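Long-range contact in Polyphosphate:AMP phosphotransferase (Meiothermus ruber H328, PDB 5O6M), which uses inorganic polyphosphate as phosphate donor to convert AMP to ADP and ADP to ATP, and accepts other nucleotides as well: residues L39-Y51 against R75-R87. The protein carries 1 engineered substitution. Residues are numbered along the deposited sequence; the frame is centred on the assembly and turned at random. Where two conformers were deposited one is given.
Sequences LNRRLEKLQELLY and RVVFDGVNPSGVR. With PO4 (phosphate ion), chain B.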
loop_
_atom_site.group_PDB
_atom_site.type_symbol
_atom_site.label_atom_id
_atom_site.label_comp_id
_atom_site.label_asym_id
_atom_site.label_seq_id
_atom_site.Cartn_x
_atom_site.Cartn_y
_atom_site.Cartn_z
ATOM N N LEU D 39 30.363 -12.862 15.253
ATOM C CA LEU D 39 29.691 -11.654 14.789
ATOM C C LEU D 39 28.195 -11.891 14.633
ATOM O O LEU D 39 27.384 -11.012 14.945
ATOM C CB LEU D 39 30.300 -11.188 13.466
ATOM C CG LEU D 39 31.683 -10.542 13.525
ATOM C CD1 LEU D 39 32.286 -10.459 12.126
ATOM C CD2 LEU D 39 31.610 -9.164 14.167
ATOM N N ASN D 40 27.817 -13.081 14.158
ATOM C CA ASN D 40 26.407 -13.398 13.970
ATOM C C ASN D 40 25.626 -13.256 15.270
ATOM O O ASN D 40 24.523 -12.697 15.280
ATOM C CB ASN D 40 26.263 -14.813 13.410
ATOM C CG ASN D 40 24.828 -15.157 13.059
ATOM O OD1 ASN D 40 24.138 -15.827 13.828
ATOM N ND2 ASN D 40 24.369 -14.694 11.898
ATOM N N ARG D 41 26.181 -13.746 16.379
ATOM C CA ARG D 41 25.435 -13.720 17.633
ATOM C C ARG D 41 25.302 -12.301 18.171
ATOM O O ARG D 41 24.244 -11.926 18.689
ATOM C CB ARG D 41 26.096 -14.642 18.654
ATOM C CG ARG D 41 26.049 -16.102 18.235
ATOM C CD ARG D 41 26.747 -17.015 19.227
ATOM N NE ARG D 41 26.766 -18.395 18.748
ATOM C CZ ARG D 41 27.406 -19.392 19.351
ATOM N NH1 ARG D 41 28.085 -19.166 20.467
ATOM N NH2 ARG D 41 27.367 -20.615 18.838
ATOM N N ARG D 42 26.356 -11.489 18.058
ATOM C CA ARG D 42 26.206 -10.078 18.397
ATOM C C ARG D 42 25.148 -9.422 17.518
ATOM O O ARG D 42 24.334 -8.627 17.999
ATOM C CB ARG D 42 27.540 -9.342 18.266
ATOM C CG ARG D 42 28.612 -9.768 19.255
ATOM C CD ARG D 42 29.629 -8.652 19.407
ATOM N NE ARG D 42 30.535 -8.567 18.268
ATOM C CZ ARG D 42 31.093 -7.437 17.846
ATOM N NH1 ARG D 42 31.906 -7.447 16.799
ATOM N NH2 ARG D 42 30.826 -6.293 18.464
ATOM N N LEU D 43 25.153 -9.739 16.221
ATOM C CA LEU D 43 24.131 -9.214 15.321
ATOM C C LEU D 43 22.737 -9.542 15.838
ATOM O O LEU D 43 21.871 -8.664 15.925
ATOM C CB LEU D 43 24.338 -9.783 13.916
ATOM C CG LEU D 43 23.291 -9.427 12.865
ATOM C CD1 LEU D 43 23.209 -7.926 12.693
ATOM C CD2 LEU D 43 23.626 -10.102 11.543
ATOM N N GLU D 44 22.507 -10.808 16.196
ATOM C CA GLU D 44 21.214 -11.197 16.752
ATOM C C GLU D 44 20.860 -10.326 17.950
ATOM O O GLU D 44 19.754 -9.786 18.041
ATOM C CB GLU D 44 21.229 -12.675 17.157
ATOM C CG GLU D 44 21.302 -13.661 15.998
ATOM C CD GLU D 44 21.408 -15.110 16.461
ATOM O OE1 GLU D 44 21.643 -15.992 15.605
ATOM O OE2 GLU D 44 21.257 -15.366 17.678
ATOM N N LYS D 45 21.807 -10.168 18.878
ATOM C CA LYS D 45 21.522 -9.435 20.107
ATOM C C LYS D 45 21.343 -7.947 19.840
ATOM O O LYS D 45 20.517 -7.292 20.488
ATOM C CB LYS D 45 22.640 -9.678 21.124
ATOM C CG LYS D 45 22.231 -9.484 22.578
ATOM C CD LYS D 45 21.965 -8.022 22.897
ATOM C CE LYS D 45 21.849 -7.796 24.394
ATOM N NZ LYS D 45 21.673 -6.352 24.719
ATOM N N LEU D 46 22.108 -7.389 18.895
ATOM C CA LEU D 46 21.957 -5.970 18.573
ATOM C C LEU D 46 20.622 -5.694 17.890
ATOM O O LEU D 46 20.008 -4.641 18.111
ATOM C CB LEU D 46 23.118 -5.500 17.697
ATOM C CG LEU D 46 24.467 -5.299 18.391
ATOM C CD1 LEU D 46 25.610 -5.472 17.405
ATOM C CD2 LEU D 46 24.528 -3.927 19.040
ATOM N N GLN D 47 20.160 -6.627 17.052
ATOM C CA GLN D 47 18.863 -6.466 16.403
ATOM C C GLN D 47 17.740 -6.382 17.432
ATOM O O GLN D 47 16.827 -5.556 17.301
ATOM C CB GLN D 47 18.628 -7.615 15.423
ATOM C CG GLN D 47 17.344 -7.507 14.622
ATOM C CD GLN D 47 16.131 -7.980 15.397
ATOM O OE1 GLN D 47 15.037 -7.435 15.252
ATOM N NE2 GLN D 47 16.320 -9.001 16.225
ATOM N N GLU D 48 17.787 -7.229 18.466
ATOM C CA GLU D 48 16.750 -7.191 19.495
ATOM C C GLU D 48 16.728 -5.847 20.210
ATOM O O GLU D 48 15.657 -5.348 20.575
ATOM C CB GLU D 48 16.957 -8.327 20.499
ATOM C CG GLU D 48 16.967 -9.722 19.884
ATOM C CD GLU D 48 15.566 -10.264 19.647
ATOM O OE1 GLU D 48 15.438 -11.398 19.136
ATOM O OE2 GLU D 48 14.591 -9.551 19.968
ATOM N N LEU D 49 17.898 -5.239 20.413
ATOM C CA LEU D 49 17.939 -3.887 20.965
ATOM C C LEU D 49 17.283 -2.889 20.015
ATOM O O LEU D 49 16.414 -2.109 20.420
ATOM C CB LEU D 49 19.384 -3.489 21.267
ATOM C CG LEU D 49 19.766 -3.452 22.750
ATOM C CD1 LEU D 49 21.238 -3.105 22.918
ATOM C CD2 LEU D 49 18.886 -2.480 23.530
ATOM N N LEU D 50 17.704 -2.890 18.747
ATOM C CA LEU D 50 17.104 -2.011 17.744
ATOM C C LEU D 50 15.582 -2.090 17.790
ATOM O O LEU D 50 14.894 -1.077 17.948
ATOM C CB LEU D 50 17.615 -2.394 16.353
ATOM C CG LEU D 50 17.064 -1.641 15.140
ATOM C CD1 LEU D 50 17.583 -0.206 15.107
ATOM C CD2 LEU D 50 17.385 -2.378 13.841
ATOM N N TYR D 51 15.044 -3.304 17.657
ATOM C CA TYR D 51 13.597 -3.499 17.678
ATOM C C TYR D 51 12.986 -2.986 18.976
ATOM O O TYR D 51 11.959 -2.295 18.961
ATOM C CB TYR D 51 13.280 -4.982 17.478
ATOM C CG TYR D 51 11.811 -5.297 17.331
ATOM C CD1 TYR D 51 11.139 -5.034 16.144
ATOM C CD2 TYR D 51 11.098 -5.875 18.372
ATOM C CE1 TYR D 51 9.793 -5.325 16.001
ATOM C CE2 TYR D 51 9.752 -6.172 18.239
ATOM C CZ TYR D 51 9.105 -5.894 17.050
ATOM O OH TYR D 51 7.767 -6.186 16.912
ATOM N N ARG D 75 21.073 -14.909 3.243
ATOM C CA ARG D 75 20.856 -16.184 3.916
ATOM C C ARG D 75 21.860 -16.387 5.043
ATOM O O ARG D 75 21.491 -16.769 6.159
ATOM C CB ARG D 75 20.938 -17.328 2.902
ATOM C CG ARG D 75 20.546 -18.686 3.465
ATOM C CD ARG D 75 20.697 -19.803 2.433
ATOM N NE ARG D 75 19.873 -19.586 1.246
ATOM C CZ ARG D 75 20.355 -19.336 0.033
ATOM N NH1 ARG D 75 21.667 -19.280 -0.163
ATOM N NH2 ARG D 75 19.526 -19.150 -0.987
ATOM N N VAL D 76 23.136 -16.118 4.774
ATOM C CA VAL D 76 24.183 -16.413 5.747
ATOM C C VAL D 76 24.306 -15.300 6.781
ATOM O O VAL D 76 24.286 -15.557 7.991
ATOM C CB VAL D 76 25.522 -16.660 5.029
ATOM C CG1 VAL D 76 26.646 -16.805 6.039
ATOM C CG2 VAL D 76 25.429 -17.900 4.148
ATOM N N VAL D 77 24.407 -14.047 6.331
ATOM C CA VAL D 77 24.713 -12.962 7.259
ATOM C C VAL D 77 23.633 -12.843 8.323
ATOM O O VAL D 77 23.925 -12.609 9.503
ATOM C CB VAL D 77 24.892 -11.637 6.496
ATOM C CG1 VAL D 77 24.974 -10.471 7.471
ATOM C CG2 VAL D 77 26.122 -11.692 5.602
ATOM N N PHE D 78 22.371 -13.024 7.932
ATOM C CA PHE D 78 21.242 -12.840 8.835
ATOM C C PHE D 78 20.661 -14.161 9.326
ATOM O O PHE D 78 19.540 -14.184 9.846
ATOM C CB PHE D 78 20.164 -11.995 8.159
ATOM C CG PHE D 78 20.644 -10.639 7.735
ATOM C CD1 PHE D 78 20.506 -9.546 8.577
ATOM C CD2 PHE D 78 21.244 -10.456 6.500
ATOM C CE1 PHE D 78 20.945 -8.291 8.192
ATOM C CE2 PHE D 78 21.689 -9.204 6.111
ATOM C CZ PHE D 78 21.537 -8.120 6.957
ATOM N N ASP D 79 21.406 -15.255 9.188
ATOM C CA ASP D 79 20.971 -16.529 9.743
ATOM C C ASP D 79 20.753 -16.379 11.240
ATOM O O ASP D 79 21.646 -15.931 11.965
ATOM C CB ASP D 79 22.023 -17.602 9.459
ATOM C CG ASP D 79 21.581 -18.992 9.899
ATOM O OD1 ASP D 79 20.986 -19.710 9.066
ATOM O OD2 ASP D 79 21.835 -19.369 11.065
ATOM N N GLY D 80 19.558 -16.733 11.702
ATOM C CA GLY D 80 19.240 -16.675 13.112
ATOM C C GLY D 80 18.716 -15.340 13.614
ATOM O O GLY D 80 18.401 -15.229 14.803
ATOM N N VAL D 81 18.596 -14.328 12.755
ATOM C CA VAL D 81 18.036 -13.044 13.172
ATOM C C VAL D 81 16.523 -13.183 13.291
ATOM O O VAL D 81 15.877 -13.812 12.449
ATOM C CB VAL D 81 18.418 -11.930 12.173
ATOM C CG1 VAL D 81 19.923 -11.858 11.995
ATOM C CG2 VAL D 81 17.693 -12.141 10.840
ATOM N N ASN D 82 15.953 -12.589 14.323
ATOM C CA ASN D 82 14.523 -12.686 14.560
ATOM C C ASN D 82 13.724 -12.094 13.400
ATOM O O ASN D 82 13.903 -10.909 13.076
ATOM C CB ASN D 82 14.145 -11.987 15.865
ATOM C CG ASN D 82 12.699 -12.217 16.241
ATOM O OD1 ASN D 82 11.850 -12.479 15.387
ATOM N ND2 ASN D 82 12.409 -12.125 17.528
ATOM N N PRO D 83 12.844 -12.867 12.753
ATOM C CA PRO D 83 12.085 -12.321 11.615
ATOM C C PRO D 83 11.218 -11.120 11.973
ATOM O O PRO D 83 10.819 -10.366 11.072
ATOM C CB PRO D 83 11.222 -13.509 11.162
ATOM C CG PRO D 83 11.936 -14.724 11.680
ATOM C CD PRO D 83 12.560 -14.294 12.978
ATOM N N SER D 84 10.918 -10.907 13.255
ATOM C CA SER D 84 10.034 -9.815 13.640
ATOM C C SER D 84 10.663 -8.444 13.439
ATOM O O SER D 84 9.943 -7.442 13.472
ATOM C CB SER D 84 9.620 -9.967 15.105
ATOM O OG SER D 84 9.066 -11.249 15.342
ATOM N N GLY D 85 11.974 -8.372 13.228
ATOM C CA GLY D 85 12.639 -7.091 13.126
ATOM C C GLY D 85 13.417 -6.891 11.843
ATOM O O GLY D 85 13.859 -5.775 11.553
ATOM N N VAL D 86 13.597 -7.956 11.066
ATOM C CA VAL D 86 14.348 -7.900 9.818
ATOM C C VAL D 86 13.416 -8.273 8.672
ATOM O O VAL D 86 12.764 -9.322 8.712
ATOM C CB VAL D 86 15.580 -8.825 9.856
ATOM C CG1 VAL D 86 15.156 -10.273 10.050
ATOM C CG2 VAL D 86 16.409 -8.670 8.582
ATOM N N ARG D 87 13.361 -7.416 7.654
ATOM C CA ARG D 87 12.482 -7.593 6.507
ATOM C C ARG D 87 13.270 -7.408 5.218
ATOM O O ARG D 87 14.116 -6.516 5.122
ATOM C CB ARG D 87 11.313 -6.603 6.541
ATOM C CG ARG D 87 10.451 -6.634 5.287
ATOM C CD ARG D 87 9.183 -5.816 5.450
ATOM N NE ARG D 87 9.442 -4.400 5.700
ATOM C CZ ARG D 87 9.630 -3.492 4.744
ATOM N NH1 ARG D 87 9.600 -3.855 3.470
ATOM N NH2 ARG D 87 9.848 -2.224 5.061
HETATM P P PO4 B . 22.551 -19.608 -4.092
HETATM O O1 PO4 B . 23.419 -19.999 -2.922
HETATM O O2 PO4 B . 23.179 -20.100 -5.376
HETATM O O3 PO4 B . 21.188 -20.240 -3.917
HETATM O O4 PO4 B . 22.428 -18.103 -4.138
#
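Asn40 makes the hydrogen bond that joins helix 29-53 to the turn leaving helix 70-77: its ND2 donates to Asp79 O at 3.0 Å, with an N-H...O angle of 148°. The bond lies in the carbonyl plane, on a lone pair. CG stands anti to the backbone N (chi1 -174°), which carries the amide across to the type II beta turn Phe78-Val81. Gly80 has no side chain, which leaves room for the Glu44 carboxylate against this turn; a CB there would collide with Glu44 OE1. The extended Glu44 chain brings its CG to 3.5 Å from Gly80 O.

Apolar packing is carried by one branch, CD2 of Leu43, which meets Val81 CG1 at 4.1 Å and also touches Val77 CG1 and Phe78 CD1; Leu243 of helix 232-249 packs on the same leucine.

Further along, Gln47 bends at chi2 and lays OE1 3.2 Å from Gly85 CA, while its buried NE2 packs on Asn82 CB and finds no polar partner. Glu48 crosses Asn82 at about a right angle, OE1 3.5 Å from Asn82 ND2. Asn82 OD1 closes an Asx turn, accepting from Ser84 N (2.8 Å) and Ser84 OG on the same face of its amide plane. With an alanine here, both donors would probably lose their shared acceptor and a gap would open beside Glu48 OE1. Tyr51 closes the row, CE1 lying 3.3 Å from Ser84 O.

In one of its two conformers, Arg75 pairs with Glu48 of a second subunit. The arrangement packs an N-terminal helix along the connection from helix 70-77 to strand 86-90, outermost of the sheet within this chain, in the parallel-sheet, P-loop-type kinase fold of PPK2 enzymes.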